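Putative pectin lyase (Geobacillus virus E2, PDB 7CHU) serves as the tailspike protein of a thermophilic bacteriophage, a trimeric, pectate lyase-like beta-helix protein that probably recognises and perhaps cleaves host surface polysaccharide. Local coordinates at the interface of chains A and B. Coordinates in Å, arbitrary orientation; residue numbers count along the deposited sequence, not the author numbering. Chains: chain A/B, Putative pectin lyase.

Contact 1: the interface of chains A and B. Residues chain A 55, 60, 63-64, 67; chain B 59-60, 62-63.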
ATOM      1  N   HIS A  55     -14.866   4.539 -56.619  1.00 32.60           N
ATOM      2  CA  HIS A  55     -14.990   3.448 -55.664  1.00 37.10           C
ATOM      3  C   HIS A  55     -14.696   2.121 -56.364  1.00 37.30           C
ATOM      4  O   HIS A  55     -15.418   1.731 -57.290  1.00 39.59           O
ATOM      5  CB  HIS A  55     -16.388   3.437 -55.049  1.00 34.27           C
ATOM      6  CG  HIS A  55     -16.667   2.212 -54.246  1.00 33.68           C
ATOM      7  ND1 HIS A  55     -16.413   2.143 -52.892  1.00 32.95           N
ATOM      8  CD2 HIS A  55     -17.148   0.996 -54.606  1.00 29.12           C
ATOM      9  CE1 HIS A  55     -16.746   0.940 -52.450  1.00 33.89           C
ATOM     10  NE2 HIS A  55     -17.192   0.225 -53.470  1.00 31.02           N
ATOM     11  N   ILE A  60     -12.049  -3.425 -51.637  1.00 38.60           N
ATOM     12  CA  ILE A  60     -12.629  -3.482 -50.300  1.00 38.01           C
ATOM     13  C   ILE A  60     -12.139  -4.708 -49.533  1.00 40.24           C
ATOM     14  O   ILE A  60     -12.022  -4.675 -48.297  1.00 37.50           O
ATOM     15  CB  ILE A  60     -14.164  -3.430 -50.404  1.00 34.58           C
ATOM     16  CG1 ILE A  60     -14.599  -2.072 -50.957  1.00 31.38           C
ATOM     17  CG2 ILE A  60     -14.815  -3.631 -49.039  1.00 31.39           C
ATOM     18  CD1 ILE A  60     -14.201  -0.897 -50.048  1.00 32.70           C
ATOM     19  N   VAL A  63      -8.922  -3.646 -47.759  1.00 36.44           N
ATOM     20  CA  VAL A  63      -9.256  -2.777 -46.636  1.00 35.44           C
ATOM     21  C   VAL A  63      -9.781  -3.596 -45.462  1.00 35.05           C
ATOM     22  O   VAL A  63      -9.512  -3.276 -44.296  1.00 34.14           O
ATOM     23  CB  VAL A  63     -10.269  -1.712 -47.095  1.00 35.04           C
ATOM     24  CG1 VAL A  63     -10.729  -0.849 -45.913  1.00 28.12           C
ATOM     25  CG2 VAL A  63      -9.669  -0.866 -48.212  1.00 32.46           C
ATOM     26  N   GLN A  64     -10.503  -4.683 -45.753  1.00 33.43           N
ATOM     27  CA  GLN A  64     -11.072  -5.538 -44.717  1.00 33.92           C
ATOM     28  C   GLN A  64     -10.003  -6.186 -43.853  1.00 32.60           C
ATOM     29  O   GLN A  64     -10.254  -6.465 -42.673  1.00 32.52           O
ATOM     30  CB  GLN A  64     -11.941  -6.626 -45.352  1.00 37.19           C
ATOM     31  CG  GLN A  64     -13.375  -6.216 -45.620  1.00 39.17           C
ATOM     32  CD  GLN A  64     -14.296  -6.477 -44.428  1.00 47.21           C
ATOM     33  OE1 GLN A  64     -13.905  -6.311 -43.258  1.00 41.07           O
ATOM     34  NE2 GLN A  64     -15.530  -6.894 -44.722  1.00 42.54           N
ATOM     35  N   ILE A  67      -9.311  -3.997 -40.983  1.00 29.99           N
ATOM     36  CA  ILE A  67     -10.383  -4.096 -39.999  1.00 27.19           C
ATOM     37  C   ILE A  67     -10.183  -5.323 -39.124  1.00 28.38           C
ATOM     38  O   ILE A  67     -10.289  -5.258 -37.893  1.00 23.56           O
ATOM     39  CB  ILE A  67     -11.757  -4.142 -40.689  1.00 31.40           C
ATOM     40  CG1 ILE A  67     -12.024  -2.849 -41.441  1.00 32.62           C
ATOM     41  CG2 ILE A  67     -12.860  -4.362 -39.623  1.00 25.80           C
ATOM     42  CD1 ILE A  67     -12.130  -1.688 -40.528  1.00 31.93           C
TER
ATOM     43  N   ALA B  59     -20.036  -5.014 -49.673  1.00 27.31           N
ATOM     44  CA  ALA B  59     -18.979  -5.212 -48.689  1.00 26.81           C
ATOM     45  C   ALA B  59     -18.629  -3.912 -47.989  1.00 27.11           C
ATOM     46  O   ALA B  59     -18.322  -3.920 -46.789  1.00 24.72           O
ATOM     47  CB  ALA B  59     -17.738  -5.808 -49.350  1.00 27.01           C
ATOM     48  N   ILE B  60     -18.702  -2.787 -48.714  1.00 27.56           N
ATOM     49  CA  ILE B  60     -18.407  -1.485 -48.126  1.00 27.79           C
ATOM     50  C   ILE B  60     -19.277  -1.231 -46.894  1.00 24.34           C
ATOM     51  O   ILE B  60     -18.815  -0.636 -45.908  1.00 22.95           O
ATOM     52  CB  ILE B  60     -18.571  -0.374 -49.182  1.00 25.00           C
ATOM     53  CG1 ILE B  60     -18.230   0.986 -48.569  1.00 24.12           C
ATOM     54  CG2 ILE B  60     -19.982  -0.362 -49.731  1.00 25.53           C
ATOM     55  CD1 ILE B  60     -16.797   1.085 -48.030  1.00 25.94           C
ATOM     56  N   ASP B  62     -20.442  -3.542 -44.922  1.00 22.34           N
ATOM     57  CA  ASP B  62     -19.958  -4.406 -43.855  1.00 25.90           C
ATOM     58  C   ASP B  62     -18.770  -3.771 -43.147  1.00 25.62           C
ATOM     59  O   ASP B  62     -18.644  -3.858 -41.920  1.00 20.31           O
ATOM     60  CB  ASP B  62     -19.590  -5.774 -44.420  1.00 23.38           C
ATOM     61  CG  ASP B  62     -19.133  -6.724 -43.348  1.00 39.01           C
ATOM     62  OD1 ASP B  62     -17.901  -6.928 -43.230  1.00 42.36           O
ATOM     63  OD2 ASP B  62     -20.001  -7.251 -42.608  1.00 44.33           O
ATOM     64  N   VAL B  63     -17.898  -3.116 -43.912  1.00 20.56           N
ATOM     65  CA  VAL B  63     -16.774  -2.393 -43.335  1.00 22.84           C
ATOM     66  C   VAL B  63     -17.267  -1.236 -42.476  1.00 23.17           C
ATOM     67  O   VAL B  63     -16.804  -1.044 -41.347  1.00 22.43           O
ATOM     68  CB  VAL B  63     -15.853  -1.916 -44.471  1.00 24.58           C
ATOM     69  CG1 VAL B  63     -14.747  -1.060 -43.939  1.00 23.44           C
ATOM     70  CG2 VAL B  63     -15.321  -3.134 -45.235  1.00 24.31           C
TER
HETATM   71  O   HOH W   1     -18.224  -2.466 -51.910  1.00 26.60           O

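Contact 2: the interface of chains A and B. Residues chain A 342-343, 366-367, 389-391; chain B 335, 337, 359.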
ATOM      1  N   ASP A 342      -7.536   2.593  11.593  1.00 14.38           N
ATOM      2  CA  ASP A 342      -8.223   3.525  12.464  1.00 18.04           C
ATOM      3  C   ASP A 342      -9.687   3.134  12.555  1.00 19.69           C
ATOM      4  O   ASP A 342     -10.307   2.778  11.548  1.00 15.10           O
ATOM      5  CB  ASP A 342      -8.083   4.955  11.982  1.00 17.41           C
ATOM      6  CG  ASP A 342      -8.403   5.960  13.080  1.00 23.55           C
ATOM      7  OD1 ASP A 342      -9.593   6.347  13.136  1.00 19.75           O
ATOM      8  OD2 ASP A 342      -7.481   6.333  13.875  1.00 19.65           O
ATOM      9  N   PHE A 343     -10.230   3.243  13.766  1.00 14.85           N
ATOM     10  CA  PHE A 343     -11.568   2.789  14.117  1.00 15.56           C
ATOM     11  C   PHE A 343     -12.327   3.939  14.756  1.00 16.96           C
ATOM     12  O   PHE A 343     -11.829   4.555  15.706  1.00 18.15           O
ATOM     13  CB  PHE A 343     -11.508   1.625  15.114  1.00 18.26           C
ATOM     14  CG  PHE A 343     -10.658   0.475  14.672  1.00 15.31           C
ATOM     15  CD1 PHE A 343     -11.229  -0.574  13.932  1.00 13.95           C
ATOM     16  CD2 PHE A 343      -9.316   0.402  15.033  1.00 12.84           C
ATOM     17  CE1 PHE A 343     -10.465  -1.676  13.536  1.00 14.30           C
ATOM     18  CE2 PHE A 343      -8.522  -0.678  14.643  1.00 15.91           C
ATOM     19  CZ  PHE A 343      -9.096  -1.735  13.885  1.00 14.49           C
ATOM     20  N   SER A 366      -5.145   3.178  15.959  1.00 16.13           N
ATOM     21  CA  SER A 366      -5.724   4.126  16.902  1.00 18.54           C
ATOM     22  C   SER A 366      -7.215   4.209  16.610  1.00 19.90           C
ATOM     23  O   SER A 366      -7.744   3.461  15.777  1.00 17.29           O
ATOM     24  CB  SER A 366      -5.025   5.492  16.836  1.00 19.77           C
ATOM     25  OG  SER A 366      -5.269   6.208  18.042  1.00 23.18           O
ATOM     26  N   GLY A 367      -7.908   5.082  17.336  1.00 16.52           N
ATOM     27  CA  GLY A 367      -9.333   5.214  17.144  1.00 17.45           C
ATOM     28  C   GLY A 367     -10.028   5.735  18.380  1.00 19.23           C
ATOM     29  O   GLY A 367      -9.408   5.991  19.402  1.00 20.09           O
ATOM     30  N   ASP A 389      -1.763   2.949  20.364  1.00 18.36           N
ATOM     31  CA  ASP A 389      -2.232   3.972  21.308  1.00 19.03           C
ATOM     32  C   ASP A 389      -3.624   4.435  20.893  1.00 17.39           C
ATOM     33  O   ASP A 389      -3.774   5.206  19.936  1.00 18.34           O
ATOM     34  CB  ASP A 389      -1.262   5.149  21.381  1.00 17.38           C
ATOM     35  CG  ASP A 389      -1.471   6.009  22.633  1.00 19.74           C
ATOM     36  OD1 ASP A 389      -2.460   5.805  23.367  1.00 15.51           O
ATOM     37  OD2 ASP A 389      -0.629   6.891  22.874  1.00 20.92           O
ATOM     38  N   PHE A 390      -4.626   3.953  21.614  1.00 14.45           N
ATOM     39  CA  PHE A 390      -6.024   4.280  21.395  1.00 15.19           C
ATOM     40  C   PHE A 390      -6.481   5.332  22.398  1.00 17.31           C
ATOM     41  O   PHE A 390      -6.000   5.380  23.534  1.00 19.40           O
ATOM     42  CB  PHE A 390      -6.919   3.045  21.552  1.00 16.53           C
ATOM     43  CG  PHE A 390      -6.635   1.919  20.584  1.00 16.76           C
ATOM     44  CD1 PHE A 390      -5.830   0.851  20.952  1.00 19.89           C
ATOM     45  CD2 PHE A 390      -7.203   1.908  19.317  1.00 19.74           C
ATOM     46  CE1 PHE A 390      -5.594  -0.214  20.078  1.00 18.25           C
ATOM     47  CE2 PHE A 390      -6.955   0.845  18.433  1.00 15.95           C
ATOM     48  CZ  PHE A 390      -6.151  -0.204  18.814  1.00 13.40           C
ATOM     49  N   ILE A 391      -7.458   6.139  21.994  1.00 18.70           N
ATOM     50  CA  ILE A 391      -8.091   7.054  22.936  1.00 22.83           C
ATOM     51  C   ILE A 391      -8.900   6.240  23.941  1.00 20.03           C
ATOM     52  O   ILE A 391      -9.701   5.375  23.564  1.00 19.17           O
ATOM     53  CB  ILE A 391      -8.972   8.059  22.183  1.00 20.58           C
ATOM     54  CG1 ILE A 391      -8.095   9.008  21.346  1.00 19.63           C
ATOM     55  CG2 ILE A 391      -9.864   8.838  23.160  1.00 23.90           C
ATOM     56  CD1 ILE A 391      -8.908   9.896  20.389  1.00 22.69           C
TER
ATOM     57  N   ARG B 335      -4.261  11.727  15.132  1.00 13.47           N
ATOM     58  CA  ARG B 335      -4.377  10.311  14.757  1.00 17.28           C
ATOM     59  C   ARG B 335      -3.805  10.030  13.369  1.00 15.99           C
ATOM     60  O   ARG B 335      -4.219   9.092  12.709  1.00 14.61           O
ATOM     61  CB  ARG B 335      -5.827   9.806  14.847  1.00 16.53           C
ATOM     62  CG  ARG B 335      -6.456  10.009  16.227  1.00 18.07           C
ATOM     63  CD  ARG B 335      -7.314   8.852  16.719  1.00 17.67           C
ATOM     64  NE  ARG B 335      -8.311   8.389  15.753  1.00 23.78           N
ATOM     65  CZ  ARG B 335      -9.473   8.991  15.489  1.00 26.07           C
ATOM     66  NH1 ARG B 335      -9.804  10.114  16.100  1.00 24.88           N
ATOM     67  NH2 ARG B 335     -10.312   8.464  14.595  1.00 23.47           N
ATOM     68  N   LYS B 337      -0.877   8.559  10.983  1.00 15.40           N
ATOM     69  CA  LYS B 337      -0.059   7.358  11.139  1.00 14.47           C
ATOM     70  C   LYS B 337       1.143   7.439  10.205  1.00 17.99           C
ATOM     71  O   LYS B 337       0.983   7.601   8.989  1.00 18.01           O
ATOM     72  CB  LYS B 337      -0.892   6.104  10.865  1.00 14.79           C
ATOM     73  CG  LYS B 337      -1.945   5.840  11.922  1.00 16.11           C
ATOM     74  CD  LYS B 337      -3.124   5.053  11.362  1.00 17.65           C
ATOM     75  CE  LYS B 337      -4.202   4.850  12.426  1.00 21.28           C
ATOM     76  NZ  LYS B 337      -4.684   6.143  13.003  1.00 17.16           N
ATOM     77  N   LEU B 359      -2.292  11.834  19.556  1.00 17.14           N
ATOM     78  CA  LEU B 359      -2.547  10.445  19.178  1.00 15.30           C
ATOM     79  C   LEU B 359      -2.039  10.124  17.770  1.00 17.14           C
ATOM     80  O   LEU B 359      -2.481   9.159  17.137  1.00 14.13           O
ATOM     81  CB  LEU B 359      -4.036  10.090  19.339  1.00 19.69           C
ATOM     82  CG  LEU B 359      -4.412   9.524  20.718  1.00 23.61           C
ATOM     83  CD1 LEU B 359      -3.589   8.299  21.075  1.00 25.17           C
ATOM     84  CD2 LEU B 359      -4.245  10.572  21.805  1.00 23.56           C
TER

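Contact 1: the interface of chains A and B
A:Ile60, B:Val63 and A:Gln64 interlock where helix 60-70 of chain A packs against helix 59-70 of chain B, probably part of a helical bundle of the trimer near the N-terminal end of the tailspike. A:Ile60, which buries 57 Å², reaches chain B with both branches. Its CG2 methyl points at the methyl of B:Ala59, with 3.7 Å between A:Ile60 CG2 and B:Ala59 CB, and also touches one methyl of B:Val63. The other branch carries CD1 to the equivalent residue of the partner, so that A:Ile60 CD1 and B:Ile60 CD1 meet tip to tip at 3.8 Å.

B:Val63 buries a similar 56 Å² and divides its two methyls between different neighbours. CG1, anti to its own backbone N (chi1 175°), faces A:Ile67, whereas CG2 lies against the aliphatic and amide carbons of A:Gln64, with B:Val63 CG2 at 3.6 Å from A:Gln64 CD. The two side chains run antiparallel alongside one another. A:Gln64 is bent at chi2 (-89°), which lays its chain beside this methyl and brings its terminal amide to the carboxylate of B:Asp62. There A:Gln64 NE2 donates a 2.8 Å hydrogen bond to B:Asp62 OD1, approaching on the anti side of the oxygen and close to the amide plane, while the amide and carboxylate planes are turned 47° apart. A:Gln64 thus combines an apolar contact along its chain with a polar one at its tip.

Before the helix of chain A, the imidazole of A:His55 rests its CE1 against B:Ile60, with 4.0 Å from A:His55 CE1 to B:Ile60 CB. A water lies in the ring plane at its edge and connects the two chains through long contacts: its oxygen is 3.3 Å from A:His55 NE2 and 3.2 Å from the backbone N of B:Ile60.

Contact 2: the interface of chains A and B
The carboxylate of A:Asp342 receives B:Arg335 and B:Lys337 in a charged cluster between the beta-helical bodies of the two chains. B:Arg335 grips it side-on, one nitrogen to each oxygen: NH2 bonds to A:Asp342 OD1 at 2.7 Å and NE to A:Asp342 OD2 at 2.9 Å. Both bonds use syn lone pairs, and the first is nearly straight (171° at H); with the two planes only 19° apart, this pairing should resist rotation of either group. The terminal amine of B:Lys337 comes to the anti side of the same OD2, with NZ at 2.9 Å from A:Asp342 OD2, so this oxygen accepts from both residues. A:Gly367 lies over the rim of one guanidinium face, and A:Ser366 packs its OG against the aliphatic CD of B:Arg335 at 3.6 Å.

Beside the cluster, B:Leu359 fits between A:Asp389 and A:Ile391, its CG lying 3.8 Å from A:Ile391 CG1, while its CD1 faces the carboxylate and backbone carbonyl of A:Asp389.

In the second shell, B:Lys337, bent at its last torsion (chi4 57°), also donates from NZ to the backbone O of B:Arg335 at 3.0 Å, tying the two basic side chains together. A:Ser366 OG donates to A:Asp389 O at 2.6 Å, linking strand 366-368 to the loop that meets B:Leu359. The patch thus joins neighbouring subunits of the trimer through a directional salt-bridge cluster flanked by an apolar contact.

Contact 1 and contact 2 have their centres about 65 Å apart and share no residues or secondary-structure elements, yet both join chains A and B. Contact 1 is made mainly by paired helices near the N-terminal end, contact 2 by strands and loops of the beta-helical body. The same two subunits are therefore held together at well-separated levels of an elongated spike. Contact 2 pairs different residues of identical chains, and in contact 1 the same helix contributes from both, mostly with different partners, as suits a three-subunit assembly. Such spaced attachment may help the tailspike of this thermophilic phage stay assembled.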